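Long-range contacts in potential RNA-dependent RNA polymerase (Human picobirnavirus, PDB 5I62), which catalyses RNA-templated RNA synthesis from ribonucleoside triphosphates, probably serving both transcription and replication of the viral genome: residues E214-Y218 and S324-D330; A277-A282 and W293-F298. One frame throughout, in Å; residues are numbered along the deposited sequence.

Interaction 1: E214-Y218 and S324-D330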
ATOM      1  N   GLU A 214       8.952  -6.664 -14.692  1.00 15.90           N
ATOM      2  CA  GLU A 214       9.250  -6.538 -13.265  1.00 17.37           C
ATOM      3  C   GLU A 214       8.789  -7.773 -12.496  1.00 18.42           C
ATOM      4  O   GLU A 214       9.544  -8.349 -11.702  1.00 17.08           O
ATOM      5  CB  GLU A 214       8.580  -5.294 -12.694  1.00 18.28           C
ATOM      6  CG  GLU A 214       9.120  -3.978 -13.187  1.00 17.34           C
ATOM      7  CD  GLU A 214       8.268  -2.831 -12.670  1.00 21.13           C
ATOM      8  OE1 GLU A 214       7.020  -2.989 -12.618  1.00 22.70           O
ATOM      9  OE2 GLU A 214       8.834  -1.786 -12.325  1.00 20.77           O
ATOM     10  N   LEU A 215       7.556  -8.216 -12.750  1.00 15.57           N
ATOM     11  CA  LEU A 215       6.977  -9.289 -11.954  1.00 18.39           C
ATOM     12  C   LEU A 215       7.600 -10.644 -12.243  1.00 18.96           C
ATOM     13  O   LEU A 215       7.407 -11.574 -11.457  1.00 19.57           O
ATOM     14  CB  LEU A 215       5.466  -9.346 -12.163  1.00 19.28           C
ATOM     15  CG  LEU A 215       4.664  -8.191 -11.555  1.00 23.96           C
ATOM     16  CD1 LEU A 215       3.197  -8.305 -11.947  1.00 25.67           C
ATOM     17  CD2 LEU A 215       4.793  -8.174 -10.050  1.00 25.43           C
ATOM     18  N   GLN A 216       8.340 -10.788 -13.350  1.00 19.19           N
ATOM     19  CA  GLN A 216       9.106 -12.015 -13.544  1.00 20.22           C
ATOM     20  C   GLN A 216      10.049 -12.275 -12.368  1.00 21.39           C
ATOM     21  O   GLN A 216      10.429 -13.425 -12.122  1.00 18.12           O
ATOM     22  CB  GLN A 216       9.907 -11.949 -14.840  1.00 17.94           C
ATOM     23  CG  GLN A 216       9.080 -12.060 -16.115  1.00 20.78           C
ATOM     24  CD  GLN A 216       9.977 -12.053 -17.326  1.00 25.96           C
ATOM     25  OE1 GLN A 216      10.294 -10.991 -17.865  1.00 25.69           O
ATOM     26  NE2 GLN A 216      10.447 -13.233 -17.723  1.00 22.87           N
ATOM     27  N   VAL A 217      10.469 -11.219 -11.667  1.00 17.98           N
ATOM     28  CA  VAL A 217      11.286 -11.353 -10.464  1.00 14.68           C
ATOM     29  C   VAL A 217      10.422 -11.207  -9.218  1.00 16.37           C
ATOM     30  O   VAL A 217      10.492 -12.026  -8.298  1.00 19.39           O
ATOM     31  CB  VAL A 217      12.434 -10.331 -10.443  1.00 16.85           C
ATOM     32  CG1 VAL A 217      12.982 -10.193  -9.013  1.00 17.16           C
ATOM     33  CG2 VAL A 217      13.541 -10.761 -11.379  1.00 14.19           C
ATOM     34  N   TYR A 218       9.599 -10.163  -9.164  1.00 15.70           N
ATOM     35  CA  TYR A 218       8.944  -9.855  -7.897  1.00 17.68           C
ATOM     36  C   TYR A 218       7.884 -10.889  -7.532  1.00 20.17           C
ATOM     37  O   TYR A 218       7.654 -11.151  -6.342  1.00 16.13           O
ATOM     38  CB  TYR A 218       8.359  -8.451  -7.931  1.00 15.77           C
ATOM     39  CG  TYR A 218       9.432  -7.402  -7.991  1.00 16.91           C
ATOM     40  CD1 TYR A 218      10.326  -7.247  -6.934  1.00 16.03           C
ATOM     41  CD2 TYR A 218       9.569  -6.570  -9.094  1.00 17.99           C
ATOM     42  CE1 TYR A 218      11.331  -6.295  -6.972  1.00 18.01           C
ATOM     43  CE2 TYR A 218      10.569  -5.600  -9.138  1.00 19.21           C
ATOM     44  CZ  TYR A 218      11.443  -5.465  -8.069  1.00 18.98           C
ATOM     45  OH  TYR A 218      12.437  -4.508  -8.093  1.00 17.46           O
ATOM     46  N   SER A 324       4.771   0.564  -9.440  1.00 23.19           N
ATOM     47  CA  SER A 324       5.656  -0.486  -9.936  1.00 22.49           C
ATOM     48  C   SER A 324       5.285  -1.851  -9.370  1.00 23.47           C
ATOM     49  O   SER A 324       4.743  -1.960  -8.271  1.00 21.70           O
ATOM     50  CB  SER A 324       7.103  -0.180  -9.543  1.00 22.54           C
ATOM     51  OG  SER A 324       7.933  -1.293  -9.831  1.00 23.67           O
ATOM     52  N   GLY A 325       5.615  -2.911 -10.120  1.00 22.40           N
ATOM     53  CA  GLY A 325       5.473  -4.254  -9.580  1.00 26.79           C
ATOM     54  C   GLY A 325       6.410  -4.534  -8.413  1.00 28.88           C
ATOM     55  O   GLY A 325       6.182  -5.480  -7.647  1.00 24.62           O
ATOM     56  N   GLY A 326       7.460  -3.730  -8.258  1.00 21.91           N
ATOM     57  CA  GLY A 326       8.331  -3.897  -7.118  1.00 21.25           C
ATOM     58  C   GLY A 326       8.246  -2.772  -6.108  1.00 24.09           C
ATOM     59  O   GLY A 326       9.161  -2.618  -5.289  1.00 22.88           O
ATOM     60  N   THR A 327       7.163  -1.984  -6.142  1.00 22.99           N
ATOM     61  CA  THR A 327       7.032  -0.868  -5.208  1.00 20.06           C
ATOM     62  C   THR A 327       7.220  -1.343  -3.780  1.00 25.54           C
ATOM     63  O   THR A 327       8.031  -0.796  -3.024  1.00 22.33           O
ATOM     64  CB  THR A 327       5.660  -0.198  -5.326  1.00 26.36           C
ATOM     65  OG1 THR A 327       5.496   0.386  -6.625  1.00 29.10           O
ATOM     66  CG2 THR A 327       5.515   0.898  -4.252  1.00 24.73           C
ATOM     67  N   ASN A 328       6.473  -2.374  -3.397  1.00 23.79           N
ATOM     68  CA  ASN A 328       6.548  -2.827  -2.021  1.00 22.25           C
ATOM     69  C   ASN A 328       7.823  -3.631  -1.773  1.00 21.37           C
ATOM     70  O   ASN A 328       8.433  -3.513  -0.703  1.00 21.68           O
ATOM     71  CB  ASN A 328       5.301  -3.636  -1.684  1.00 25.38           C
ATOM     72  CG  ASN A 328       5.152  -3.864  -0.211  1.00 35.54           C
ATOM     73  OD1 ASN A 328       5.600  -4.882   0.315  1.00 33.79           O
ATOM     74  ND2 ASN A 328       4.555  -2.891   0.483  1.00 36.24           N
ATOM     75  N   ALA A 329       8.247  -4.436  -2.748  1.00 16.93           N
ATOM     76  CA  ALA A 329       9.385  -5.326  -2.533  1.00 18.52           C
ATOM     77  C   ALA A 329      10.669  -4.536  -2.300  1.00 15.94           C
ATOM     78  O   ALA A 329      11.372  -4.754  -1.303  1.00 17.07           O
ATOM     79  CB  ALA A 329       9.547  -6.278  -3.717  1.00 18.10           C
ATOM     80  N   ASP A 330      11.006  -3.626  -3.227  1.00 13.75           N
ATOM     81  CA  ASP A 330      12.245  -2.859  -3.106  1.00 15.29           C
ATOM     82  C   ASP A 330      12.290  -2.112  -1.781  1.00 15.58           C
ATOM     83  O   ASP A 330      13.318  -2.085  -1.096  1.00 18.55           O
ATOM     84  CB  ASP A 330      12.387  -1.846  -4.252  1.00 15.91           C
ATOM     85  CG  ASP A 330      12.805  -2.480  -5.575  1.00 18.25           C
ATOM     86  OD1 ASP A 330      12.785  -3.716  -5.705  1.00 18.62           O
ATOM     87  OD2 ASP A 330      13.171  -1.708  -6.496  1.00 19.73           O
TER

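Interaction 2: A277-A282 and W293-F298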
ATOM      1  N   ALA A 277      18.617  -1.883  -2.729  1.00 14.00           N
ATOM      2  CA  ALA A 277      17.648  -2.830  -3.275  1.00 14.29           C
ATOM      3  C   ALA A 277      18.288  -3.698  -4.348  1.00 16.65           C
ATOM      4  O   ALA A 277      18.082  -4.913  -4.379  1.00 15.93           O
ATOM      5  CB  ALA A 277      16.433  -2.095  -3.851  1.00 14.56           C
ATOM      6  N   LYS A 278      19.074  -3.087  -5.236  1.00 15.31           N
ATOM      7  CA  LYS A 278      19.664  -3.857  -6.322  1.00 15.19           C
ATOM      8  C   LYS A 278      20.644  -4.889  -5.792  1.00 17.60           C
ATOM      9  O   LYS A 278      20.745  -5.994  -6.337  1.00 17.94           O
ATOM     10  CB  LYS A 278      20.366  -2.929  -7.307  1.00 18.83           C
ATOM     11  CG  LYS A 278      20.855  -3.639  -8.557  1.00 19.72           C
ATOM     12  CD  LYS A 278      21.513  -2.638  -9.509  1.00 25.69           C
ATOM     13  CE  LYS A 278      22.128  -3.348 -10.699  1.00 31.77           C
ATOM     14  NZ  LYS A 278      22.791  -2.365 -11.603  1.00 30.96           N
ATOM     15  N   GLU A 279      21.388  -4.536  -4.739  1.00 18.04           N
ATOM     16  CA  GLU A 279      22.350  -5.470  -4.163  1.00 19.77           C
ATOM     17  C   GLU A 279      21.651  -6.653  -3.499  1.00 19.24           C
ATOM     18  O   GLU A 279      22.093  -7.800  -3.628  1.00 18.46           O
ATOM     19  CB  GLU A 279      23.260  -4.752  -3.158  1.00 24.06           C
ATOM     20  CG  GLU A 279      24.383  -5.653  -2.686  1.00 30.89           C
ATOM     21  CD  GLU A 279      25.396  -4.961  -1.781  1.00 37.78           C
ATOM     22  OE1 GLU A 279      25.470  -3.714  -1.784  1.00 39.16           O
ATOM     23  OE2 GLU A 279      26.135  -5.679  -1.069  1.00 39.47           O
ATOM     24  N   LEU A 280      20.574  -6.389  -2.755  1.00 17.02           N
ATOM     25  CA  LEU A 280      19.825  -7.476  -2.129  1.00 16.71           C
ATOM     26  C   LEU A 280      19.211  -8.395  -3.177  1.00 18.77           C
ATOM     27  O   LEU A 280      19.224  -9.625  -3.032  1.00 18.66           O
ATOM     28  CB  LEU A 280      18.740  -6.906  -1.225  1.00 16.92           C
ATOM     29  CG  LEU A 280      19.257  -6.049  -0.071  1.00 20.77           C
ATOM     30  CD1 LEU A 280      18.075  -5.425   0.669  1.00 18.04           C
ATOM     31  CD2 LEU A 280      20.101  -6.901   0.866  1.00 17.49           C
ATOM     32  N   LEU A 281      18.624  -7.804  -4.224  1.00 17.56           N
ATOM     33  CA  LEU A 281      18.041  -8.605  -5.298  1.00 19.87           C
ATOM     34  C   LEU A 281      19.106  -9.440  -6.003  1.00 19.98           C
ATOM     35  O   LEU A 281      18.866 -10.604  -6.347  1.00 20.02           O
ATOM     36  CB  LEU A 281      17.330  -7.697  -6.303  1.00 17.55           C
ATOM     37  CG  LEU A 281      16.051  -7.090  -5.746  1.00 19.91           C
ATOM     38  CD1 LEU A 281      15.454  -6.123  -6.771  1.00 19.74           C
ATOM     39  CD2 LEU A 281      15.087  -8.209  -5.433  1.00 17.98           C
ATOM     40  N   ALA A 282      20.290  -8.866  -6.225  1.00 16.90           N
ATOM     41  CA  ALA A 282      21.349  -9.628  -6.878  1.00 20.89           C
ATOM     42  C   ALA A 282      21.778 -10.814  -6.019  1.00 22.10           C
ATOM     43  O   ALA A 282      22.120 -11.883  -6.543  1.00 21.71           O
ATOM     44  CB  ALA A 282      22.535  -8.720  -7.201  1.00 23.66           C
ATOM     45  N   TRP A 293      18.109  -8.677 -16.197  1.00 23.34           N
ATOM     46  CA  TRP A 293      16.997  -8.017 -15.529  1.00 20.09           C
ATOM     47  C   TRP A 293      17.478  -6.891 -14.613  1.00 20.94           C
ATOM     48  O   TRP A 293      16.875  -5.813 -14.574  1.00 19.87           O
ATOM     49  CB  TRP A 293      16.200  -9.054 -14.740  1.00 17.63           C
ATOM     50  CG  TRP A 293      14.950  -8.530 -14.105  1.00 18.58           C
ATOM     51  CD1 TRP A 293      13.682  -8.560 -14.633  1.00 16.42           C
ATOM     52  CD2 TRP A 293      14.837  -7.903 -12.820  1.00 17.10           C
ATOM     53  NE1 TRP A 293      12.796  -7.992 -13.755  1.00 15.21           N
ATOM     54  CE2 TRP A 293      13.474  -7.575 -12.635  1.00 16.80           C
ATOM     55  CE3 TRP A 293      15.756  -7.591 -11.804  1.00 19.79           C
ATOM     56  CZ2 TRP A 293      13.003  -6.953 -11.475  1.00 14.63           C
ATOM     57  CZ3 TRP A 293      15.289  -6.963 -10.654  1.00 18.48           C
ATOM     58  CH2 TRP A 293      13.922  -6.656 -10.500  1.00 16.50           C
ATOM     59  N   LEU A 294      18.556  -7.132 -13.860  1.00 17.46           N
ATOM     60  CA  LEU A 294      19.041  -6.132 -12.916  1.00 20.33           C
ATOM     61  C   LEU A 294      19.581  -4.897 -13.632  1.00 22.51           C
ATOM     62  O   LEU A 294      19.472  -3.778 -13.113  1.00 21.51           O
ATOM     63  CB  LEU A 294      20.115  -6.749 -12.018  1.00 21.38           C
ATOM     64  CG  LEU A 294      19.577  -7.707 -10.957  1.00 21.64           C
ATOM     65  CD1 LEU A 294      20.683  -8.646 -10.457  1.00 20.51           C
ATOM     66  CD2 LEU A 294      18.983  -6.904  -9.787  1.00 18.72           C
ATOM     67  N   GLU A 295      20.163  -5.078 -14.820  1.00 23.14           N
ATOM     68  CA  GLU A 295      20.712  -3.946 -15.558  1.00 22.57           C
ATOM     69  C   GLU A 295      19.644  -3.235 -16.381  1.00 24.23           C
ATOM     70  O   GLU A 295      19.722  -2.018 -16.565  1.00 23.27           O
ATOM     71  CB  GLU A 295      21.860  -4.396 -16.453  1.00 30.26           C
ATOM     72  CG  GLU A 295      23.069  -4.928 -15.678  1.00 38.74           C
ATOM     73  CD  GLU A 295      23.643  -3.885 -14.722  1.00 41.06           C
ATOM     74  OE1 GLU A 295      23.769  -2.701 -15.123  1.00 48.76           O
ATOM     75  OE2 GLU A 295      23.922  -4.246 -13.562  1.00 36.26           O
ATOM     76  N   ARG A 296      18.661  -3.972 -16.907  1.00 20.39           N
ATOM     77  CA  ARG A 296      17.711  -3.433 -17.881  1.00 23.55           C
ATOM     78  C   ARG A 296      16.369  -3.042 -17.290  1.00 20.83           C
ATOM     79  O   ARG A 296      15.818  -2.012 -17.668  1.00 16.82           O
ATOM     80  CB  ARG A 296      17.430  -4.446 -18.992  1.00 28.73           C
ATOM     81  CG  ARG A 296      18.417  -4.491 -20.119  1.00 38.41           C
ATOM     82  CD  ARG A 296      18.215  -5.791 -20.891  1.00 37.33           C
ATOM     83  NE  ARG A 296      17.381  -5.642 -22.076  1.00 38.74           N
ATOM     84  CZ  ARG A 296      17.799  -5.069 -23.199  1.00 42.09           C
ATOM     85  NH1 ARG A 296      19.034  -4.579 -23.280  1.00 47.33           N
ATOM     86  NH2 ARG A 296      16.992  -4.984 -24.238  1.00 39.41           N
ATOM     87  N   VAL A 297      15.805  -3.875 -16.426  1.00 15.89           N
ATOM     88  CA  VAL A 297      14.429  -3.712 -15.958  1.00 18.17           C
ATOM     89  C   VAL A 297      14.371  -3.024 -14.602  1.00 18.72           C
ATOM     90  O   VAL A 297      13.586  -2.097 -14.396  1.00 16.54           O
ATOM     91  CB  VAL A 297      13.720  -5.085 -15.899  1.00 17.63           C
ATOM     92  CG1 VAL A 297      12.291  -4.920 -15.363  1.00 14.50           C
ATOM     93  CG2 VAL A 297      13.740  -5.773 -17.258  1.00 19.30           C
ATOM     94  N   PHE A 298      15.152  -3.519 -13.640  1.00 18.59           N
ATOM     95  CA  PHE A 298      15.177  -2.922 -12.300  1.00 17.41           C
ATOM     96  C   PHE A 298      15.183  -1.392 -12.285  1.00 13.87           C
ATOM     97  O   PHE A 298      14.458  -0.811 -11.469  1.00 15.32           O
ATOM     98  CB  PHE A 298      16.387  -3.455 -11.516  1.00 17.42           C
ATOM     99  CG  PHE A 298      16.539  -2.814 -10.167  1.00 18.56           C
ATOM    100  CD1 PHE A 298      15.802  -3.277  -9.087  1.00 17.79           C
ATOM    101  CD2 PHE A 298      17.368  -1.714  -9.988  1.00 19.34           C
ATOM    102  CE1 PHE A 298      15.905  -2.670  -7.847  1.00 15.77           C
ATOM    103  CE2 PHE A 298      17.470  -1.108  -8.744  1.00 18.22           C
ATOM    104  CZ  PHE A 298      16.732  -1.592  -7.681  1.00 17.93           C
TER
HETATM  105  O   HOH W   1      20.688  -1.125 -12.456  1.00 34.92           O

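Interaction 1: E214-Y218 and S324-D330
Residues 214-218 form part of helix 208-228, while 324-330 turn through a type I beta turn, Ser324 to Thr327, into helix 327-345. The Gly-Ser-Gly-Gly-Thr run from Gly323 to Thr327, followed by a helix, is consistent with the loop and helix of polymerase motif B in the palm. The backbones approach closely at two glycines: Glu214 CA lies 5.7 Å from Gly325 CA, and Tyr218 CA 6.0 Å from Gly326 CA. Gly326 is the N-cap residue.

The Glu214 carboxylate accepts two hydrogen bonds at the start of the turn, OE1 from Gly325 N (2.9 Å) and OE2 from Ser324 OG (2.7 Å). Ser324 OG in turn accepts from Gly326 N at 2.9 Å, completing an ST turn, while Thr327 OG1 donates to Ser324 O (3.0 Å). One helical turn after Glu214, the Tyr218 ring lies over Gly326 in a CH-pi contact, its centroid 3.4 Å from Gly326 CA; an ideally placed CB on Gly326 would clash with this ring. Tyr218 CD1 also touches Ala329 CB at 3.4 Å. Lys301 NZ hydrogen-bonds to Tyr218 OH and forms a salt bridge with Asp330 OD2, beside the short hydrogen bond from Tyr218 OH to Asp330 OD1, 2.5 Å long.

Interaction 2: A277-A282 and W293-F298
Two consecutive helices, 271-284 and 288-296, joined by a short linker, pack against each other within the catalytic region of the polymerase, with Phe298, just beyond Arg296, also in the contact. Lys278 CA and Leu294 CA, 7.0 Å apart, are the closest pair of CA atoms.

The polar chemistry centres on Lys278, whose fully extended side chain carries its ammonium group to the second helix. Lys278 NZ donates to Glu295 OE2 at 2.9 Å in a salt bridge and also to a water 2.6 Å away; that water donates in turn to Leu294 O (3.0 Å). The lysine is thus tied to both a charge and a main-chain carbonyl. Trp293 finds its polar partner outside the pair, NE1 donating to Arg213 O, and Phe298 O accepts from Lys301 NZ. Within the second segment Trp293 O takes hydrogens from both Val297 N (2.9 Å) and Phe298 N (3.0 Å), whereas Leu281 N and Ala282 N in the first donate to Ala277 O and Lys278 O.

Beneath the salt bridge the contact is apolar. Leu281 lies among Trp293, Leu294 and Phe298: its CB is 3.9 Å from Leu294 CD2, and its CD1 meets the edge of the indole at Trp293 CZ3 (4.0 Å). Ala282 CB touches Leu294 CD1 at 3.7 Å. The aliphatic part of Lys278 covers one face of Phe298, with CB 4.1 Å from the ring centroid, and Ala277 CB meets the ring edge at Phe298 CZ, 3.9 Å away.

The two contacts are neighbours, their centres about 10 Å apart, and the sequence of interaction 2 lies between the two segments of interaction 1. Interaction 1 is nearer the middle of the chain, about 13 Å from its centre against about 22 Å, and joins a helix to a glycine-rich turn through buried hydrogen bonds, one to a backbone amide and two between side chains. Interaction 2, joining a different pair of helices, has a buried apolar interior and a charged, hydrated margin. Side chains connect them: the Tyr218 and Trp293 rings meet edge-to-face, and Leu281 CD1 lies 3.7 Å from Tyr218 OH. Asp330 OD2 packs 3.2 Å from Phe298 CE1, bringing 324-330 against 293-298.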